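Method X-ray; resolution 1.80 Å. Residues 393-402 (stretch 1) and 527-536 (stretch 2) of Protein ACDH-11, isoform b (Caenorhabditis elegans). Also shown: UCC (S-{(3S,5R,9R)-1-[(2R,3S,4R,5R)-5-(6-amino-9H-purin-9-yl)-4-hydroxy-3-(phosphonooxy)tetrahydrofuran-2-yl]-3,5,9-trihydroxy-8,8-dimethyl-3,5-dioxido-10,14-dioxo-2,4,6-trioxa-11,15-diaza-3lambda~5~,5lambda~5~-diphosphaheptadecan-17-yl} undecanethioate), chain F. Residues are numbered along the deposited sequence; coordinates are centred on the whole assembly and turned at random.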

# COMPACT_ATOMS: atom_id res chain seq x y z
N MET B 393 -44.51 25.56 -10.16
CA MET B 393 -43.40 26.38 -10.70
C MET B 393 -42.23 26.48 -9.72
O MET B 393 -41.07 26.36 -10.14
CB MET B 393 -43.87 27.78 -11.13
CG MET B 393 -44.67 27.72 -12.43
SD MET B 393 -45.21 29.35 -13.01
CE MET B 393 -46.68 29.53 -12.01
N MET B 394 -42.52 26.71 -8.45
CA MET B 394 -41.49 26.83 -7.44
C MET B 394 -40.70 25.52 -7.24
O MET B 394 -39.50 25.56 -6.92
CB MET B 394 -42.05 27.33 -6.11
CG MET B 394 -42.45 28.80 -6.13
SD MET B 394 -41.17 29.83 -6.85
CE MET B 394 -41.72 29.96 -8.56
N LEU B 395 -41.33 24.37 -7.47
CA LEU B 395 -40.57 23.10 -7.42
C LEU B 395 -39.55 23.04 -8.52
O LEU B 395 -38.41 22.67 -8.29
CB LEU B 395 -41.49 21.88 -7.57
CG LEU B 395 -40.88 20.48 -7.57
CD1 LEU B 395 -39.91 20.19 -6.42
CD2 LEU B 395 -42.01 19.46 -7.64
N ARG B 396 -39.92 23.47 -9.71
CA ARG B 396 -39.00 23.38 -10.85
C ARG B 396 -37.84 24.35 -10.72
O ARG B 396 -36.68 24.01 -11.08
CB ARG B 396 -39.75 23.62 -12.17
CG ARG B 396 -38.83 23.59 -13.39
CD ARG B 396 -38.21 22.24 -13.73
NE ARG B 396 -37.31 22.31 -14.87
CZ ARG B 396 -35.97 22.46 -14.80
NH1 ARG B 396 -35.32 22.50 -13.62
NH2 ARG B 396 -35.27 22.53 -15.94
N LEU B 397 -38.14 25.52 -10.15
CA LEU B 397 -37.15 26.58 -9.92
C LEU B 397 -36.21 26.26 -8.75
O LEU B 397 -34.97 26.44 -8.85
CB LEU B 397 -37.85 27.89 -9.63
CG LEU B 397 -36.91 29.02 -9.25
CD1 LEU B 397 -35.99 29.30 -10.43
CD2 LEU B 397 -37.67 30.26 -8.80
N ILE B 398 -36.78 25.83 -7.62
CA ILE B 398 -36.01 25.62 -6.40
C ILE B 398 -34.94 24.52 -6.47
O ILE B 398 -33.93 24.62 -5.83
CB ILE B 398 -36.92 25.45 -5.18
CG1 ILE B 398 -36.16 25.80 -3.90
CG2 ILE B 398 -37.46 24.04 -5.08
CD1 ILE B 398 -37.04 25.78 -2.68
N THR B 399 -35.16 23.50 -7.28
CA THR B 399 -34.33 22.35 -7.28
C THR B 399 -32.91 22.74 -7.72
O THR B 399 -31.93 22.48 -6.97
CB THR B 399 -34.97 21.26 -8.15
OG1 THR B 399 -36.08 20.76 -7.44
CG2 THR B 399 -34.03 20.13 -8.29
N PRO B 400 -32.77 23.44 -8.88
CA PRO B 400 -31.39 23.81 -9.23
C PRO B 400 -30.79 24.92 -8.36
O PRO B 400 -29.57 24.90 -8.11
CB PRO B 400 -31.51 24.28 -10.68
CG PRO B 400 -32.97 24.72 -10.83
CD PRO B 400 -33.69 23.70 -10.00
N VAL B 401 -31.64 25.85 -7.92
CA VAL B 401 -31.21 26.98 -7.08
C VAL B 401 -30.66 26.41 -5.76
O VAL B 401 -29.55 26.73 -5.35
CB VAL B 401 -32.35 27.97 -6.83
CG1 VAL B 401 -31.93 29.02 -5.82
CG2 VAL B 401 -32.80 28.62 -8.13
N LEU B 402 -31.42 25.52 -5.14
CA LEU B 402 -30.97 24.84 -3.91
C LEU B 402 -29.66 24.08 -4.04
O LEU B 402 -28.70 24.28 -3.26
CB LEU B 402 -32.04 23.92 -3.41
CG LEU B 402 -31.71 23.00 -2.27
CD1 LEU B 402 -31.43 23.76 -1.00
CD2 LEU B 402 -32.84 22.01 -2.02
N ILE B 527 -27.87 35.85 -10.72
CA ILE B 527 -29.33 35.69 -10.74
C ILE B 527 -29.73 34.51 -9.84
O ILE B 527 -30.54 34.70 -8.92
CB ILE B 527 -29.85 35.49 -12.19
CG1 ILE B 527 -29.61 36.75 -13.00
CG2 ILE B 527 -31.34 35.05 -12.20
CD1 ILE B 527 -29.89 36.65 -14.49
N ALA B 528 -29.11 33.34 -10.04
CA ALA B 528 -29.43 32.18 -9.24
C ALA B 528 -29.21 32.39 -7.74
O ALA B 528 -30.05 32.01 -6.93
CB ALA B 528 -28.72 30.93 -9.76
N PHE B 529 -28.08 33.01 -7.36
CA PHE B 529 -27.79 33.28 -5.96
C PHE B 529 -28.80 34.28 -5.32
O PHE B 529 -29.11 34.20 -4.14
CB PHE B 529 -26.40 33.89 -5.85
CG PHE B 529 -25.24 32.90 -5.78
CD1 PHE B 529 -25.26 31.67 -6.36
CD2 PHE B 529 -24.01 33.33 -5.20
CE1 PHE B 529 -24.19 30.76 -6.25
CE2 PHE B 529 -22.92 32.44 -5.13
CZ PHE B 529 -23.02 31.16 -5.65
N THR B 530 -29.22 35.28 -6.09
CA THR B 530 -30.19 36.25 -5.58
C THR B 530 -31.50 35.57 -5.27
O THR B 530 -32.11 35.84 -4.26
CB THR B 530 -30.39 37.39 -6.57
OG1 THR B 530 -29.13 38.01 -6.80
CG2 THR B 530 -31.39 38.38 -6.02
N ILE B 531 -31.92 34.67 -6.15
CA ILE B 531 -33.11 33.87 -5.92
C ILE B 531 -32.96 33.06 -4.61
O ILE B 531 -33.86 33.10 -3.68
CB ILE B 531 -33.43 32.98 -7.13
CG1 ILE B 531 -33.85 33.87 -8.29
CG2 ILE B 531 -34.59 32.00 -6.80
CD1 ILE B 531 -34.00 33.20 -9.63
N ALA B 532 -31.82 32.39 -4.49
CA ALA B 532 -31.59 31.56 -3.33
C ALA B 532 -31.72 32.39 -2.07
O ALA B 532 -32.37 32.00 -1.16
CB ALA B 532 -30.22 30.91 -3.39
N ARG B 533 -31.10 33.57 -2.04
CA ARG B 533 -31.07 34.37 -0.82
C ARG B 533 -32.43 34.99 -0.49
O ARG B 533 -32.76 35.13 0.68
CB ARG B 533 -30.02 35.44 -0.93
CG ARG B 533 -28.62 34.84 -1.00
CD ARG B 533 -27.48 35.83 -1.14
NE ARG B 533 -27.55 36.61 -2.39
CZ ARG B 533 -26.56 36.83 -3.29
NH1 ARG B 533 -25.31 36.29 -3.10
NH2 ARG B 533 -26.86 37.62 -4.38
N ILE B 534 -33.14 35.46 -1.51
CA ILE B 534 -34.48 36.02 -1.33
C ILE B 534 -35.39 34.94 -0.74
O ILE B 534 -36.14 35.19 0.22
CB ILE B 534 -35.05 36.58 -2.67
CG1 ILE B 534 -34.28 37.88 -3.00
CG2 ILE B 534 -36.57 36.87 -2.56
CD1 ILE B 534 -34.58 38.46 -4.37
N TYR B 535 -35.36 33.78 -1.37
CA TYR B 535 -36.26 32.69 -0.99
C TYR B 535 -35.91 32.25 0.43
O TYR B 535 -36.80 32.10 1.29
CB TYR B 535 -36.12 31.55 -2.01
CG TYR B 535 -37.34 30.68 -2.21
CD1 TYR B 535 -38.29 30.50 -1.21
CD2 TYR B 535 -37.50 29.98 -3.43
CE1 TYR B 535 -39.43 29.68 -1.44
CE2 TYR B 535 -38.61 29.16 -3.66
CZ TYR B 535 -39.53 28.97 -2.67
OH TYR B 535 -40.56 28.13 -2.92
N SER B 536 -34.61 32.12 0.71
CA SER B 536 -34.14 31.62 2.01
C SER B 536 -34.49 32.64 3.11
O SER B 536 -34.95 32.28 4.23
CB SER B 536 -32.63 31.31 2.01
OG SER B 536 -32.32 30.22 1.15
OA1 UCC F . -22.91 13.26 -11.60
CA1 UCC F . -23.64 12.19 -11.62
CA2 UCC F . -23.78 11.12 -10.54
CA3 UCC F . -23.33 11.41 -9.14
CA4 UCC F . -24.33 10.85 -8.07
CA5 UCC F . -25.02 12.02 -7.36
CA6 UCC F . -25.12 11.78 -5.89
CA7 UCC F . -25.80 12.93 -5.18
CA8 UCC F . -25.89 12.30 -3.85
CA9 UCC F . -25.52 13.01 -2.66
C10 UCC F . -24.35 12.46 -1.98
C11 UCC F . -23.37 13.62 -2.08
S UCC F . -24.59 11.69 -12.90
CP1 UCC F . -24.42 12.88 -14.27
CP2 UCC F . -24.87 14.28 -13.97
NP1 UCC F . -24.98 15.11 -15.18
CP3 UCC F . -25.65 16.26 -15.08
OP1 UCC F . -26.07 16.73 -14.02
CP4 UCC F . -25.95 16.99 -16.37
CP5 UCC F . -25.49 18.45 -16.25
NP2 UCC F . -26.01 19.08 -17.46
CP6 UCC F . -27.25 19.54 -17.60
OP2 UCC F . -28.06 19.59 -16.68
CP8 UCC F . -27.55 20.12 -18.96
OP3 UCC F . -28.26 21.38 -18.78
CPB UCC F . -28.51 19.34 -19.83
CP7 UCC F . -29.77 18.74 -19.20
CP9 UCC F . -27.77 17.93 -19.87
CPA UCC F . -28.34 19.59 -21.35
O7 UCC F . -29.26 18.74 -22.08
P2 UCC F . -29.69 19.14 -23.60
O21 UCC F . -30.60 18.06 -24.17
O22 UCC F . -28.42 19.65 -24.28
O6 UCC F . -30.53 20.49 -23.28
P1 UCC F . -32.07 20.80 -23.54
O11 UCC F . -32.46 20.70 -25.01
O12 UCC F . -32.26 22.10 -22.81
O5' UCC F . -32.76 19.56 -22.66
C5' UCC F . -33.59 18.58 -23.33
C4' UCC F . -34.96 18.44 -22.64
C3' UCC F . -35.73 19.76 -22.67
O3' UCC F . -37.09 19.38 -22.72
P3 UCC F . -38.00 19.72 -23.96
O33 UCC F . -39.30 19.02 -23.60
O32 UCC F . -37.37 18.97 -25.12
O31 UCC F . -38.01 21.27 -24.02
C2' UCC F . -35.46 20.43 -21.33
O2' UCC F . -36.54 21.21 -20.81
O4' UCC F . -34.79 18.11 -21.25
C1' UCC F . -35.33 19.16 -20.47
N9 UCC F . -34.58 19.32 -19.22
C4 UCC F . -35.19 19.30 -18.03
N3 UCC F . -36.45 19.10 -17.59
C8 UCC F . -33.26 19.55 -19.09
N7 UCC F . -32.96 19.65 -17.78
C5 UCC F . -34.11 19.50 -17.07
C6 UCC F . -34.49 19.44 -15.63
N6 UCC F . -33.53 19.61 -14.69
N1 UCC F . -35.81 19.28 -15.32
C2 UCC F . -36.75 19.12 -16.28

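Two helices of one chain, far apart in sequence, cross here with their axes 9.5 Å apart at closest approach and an angle of 108° between their N-to-C directions. The shared surface is compact, 355 Å² summed over both sides, and no hydrogen bond passes between the stretches. The backbone hydrogen bonds of each stretch run within its own helix, so what joins the two is the fit of largely apolar side chains.

Met-393 lies beyond reach of stretch 2, and contact begins with Met-394. Its CB approaches Tyr-535 OH at 3.6 Å, although the end of the side chain leads away from the other helix. The flexible, polarizable thioether still lies beside the aromatic ring: Met-394 SD is 4.1 Å from Tyr-535 CE2 and 5.2 Å from the ring centroid, in an oblique sulfur-aromatic contact. The tyrosine hydroxyl is hydrogen-bonded elsewhere in the structure, so this polar group is satisfied although the residue is buried.

Leu-395 points away from stretch 2. Arg-396 is also uninvolved in the helix pair; its planar guanidinium instead lies over the ligand's adenine, with Arg-396 NH2 3.2 Å from UCC C6, one flat, delocalized group covering another.

The next turn brings two branched aliphatic residues to the interface. Leu-397 CD2 meets Ile-531 CG2 at 4.1 Å, a methyl-to-methyl contact of the kind expected where aliphatic side chains are withdrawn from water. Ile-398, with chi1 and chi2 both t, extends CD1 to 3.9 Å from Tyr-535 CE2; the methyl sits 4.3 Å from the ring centroid, an off-centre CH-pi contact. Tyr-535 thus offers its broad ring to both Ile-398 and Met-394, and it has the largest area covered of any residue in the pair.

Thr-399 and Pro-400 make no contact across the stretches. Proline has no amide hydrogen, so the nitrogen of Pro-400 cannot bond to the preceding turn, and the helix is kinked there. The regular bonding is seen again when Leu-402 N donates to Ile-398 O at 2.8 Å.

Val-401 occupies the point of closest backbone approach, its CA 5.9 Å from the CA of Ala-528. The small alanines of stretch 2 leave room for its compact, beta-branched side chain: Val-401 CG1 lies 3.5 Å from Ala-532 CB and 3.7 Å from Ala-528 O, while Val-401 CG2 packs 4.0 Å from Ile-531 CG2. Ile-531 therefore touches both Leu-397 and Val-401, linking successive turns of stretch 1.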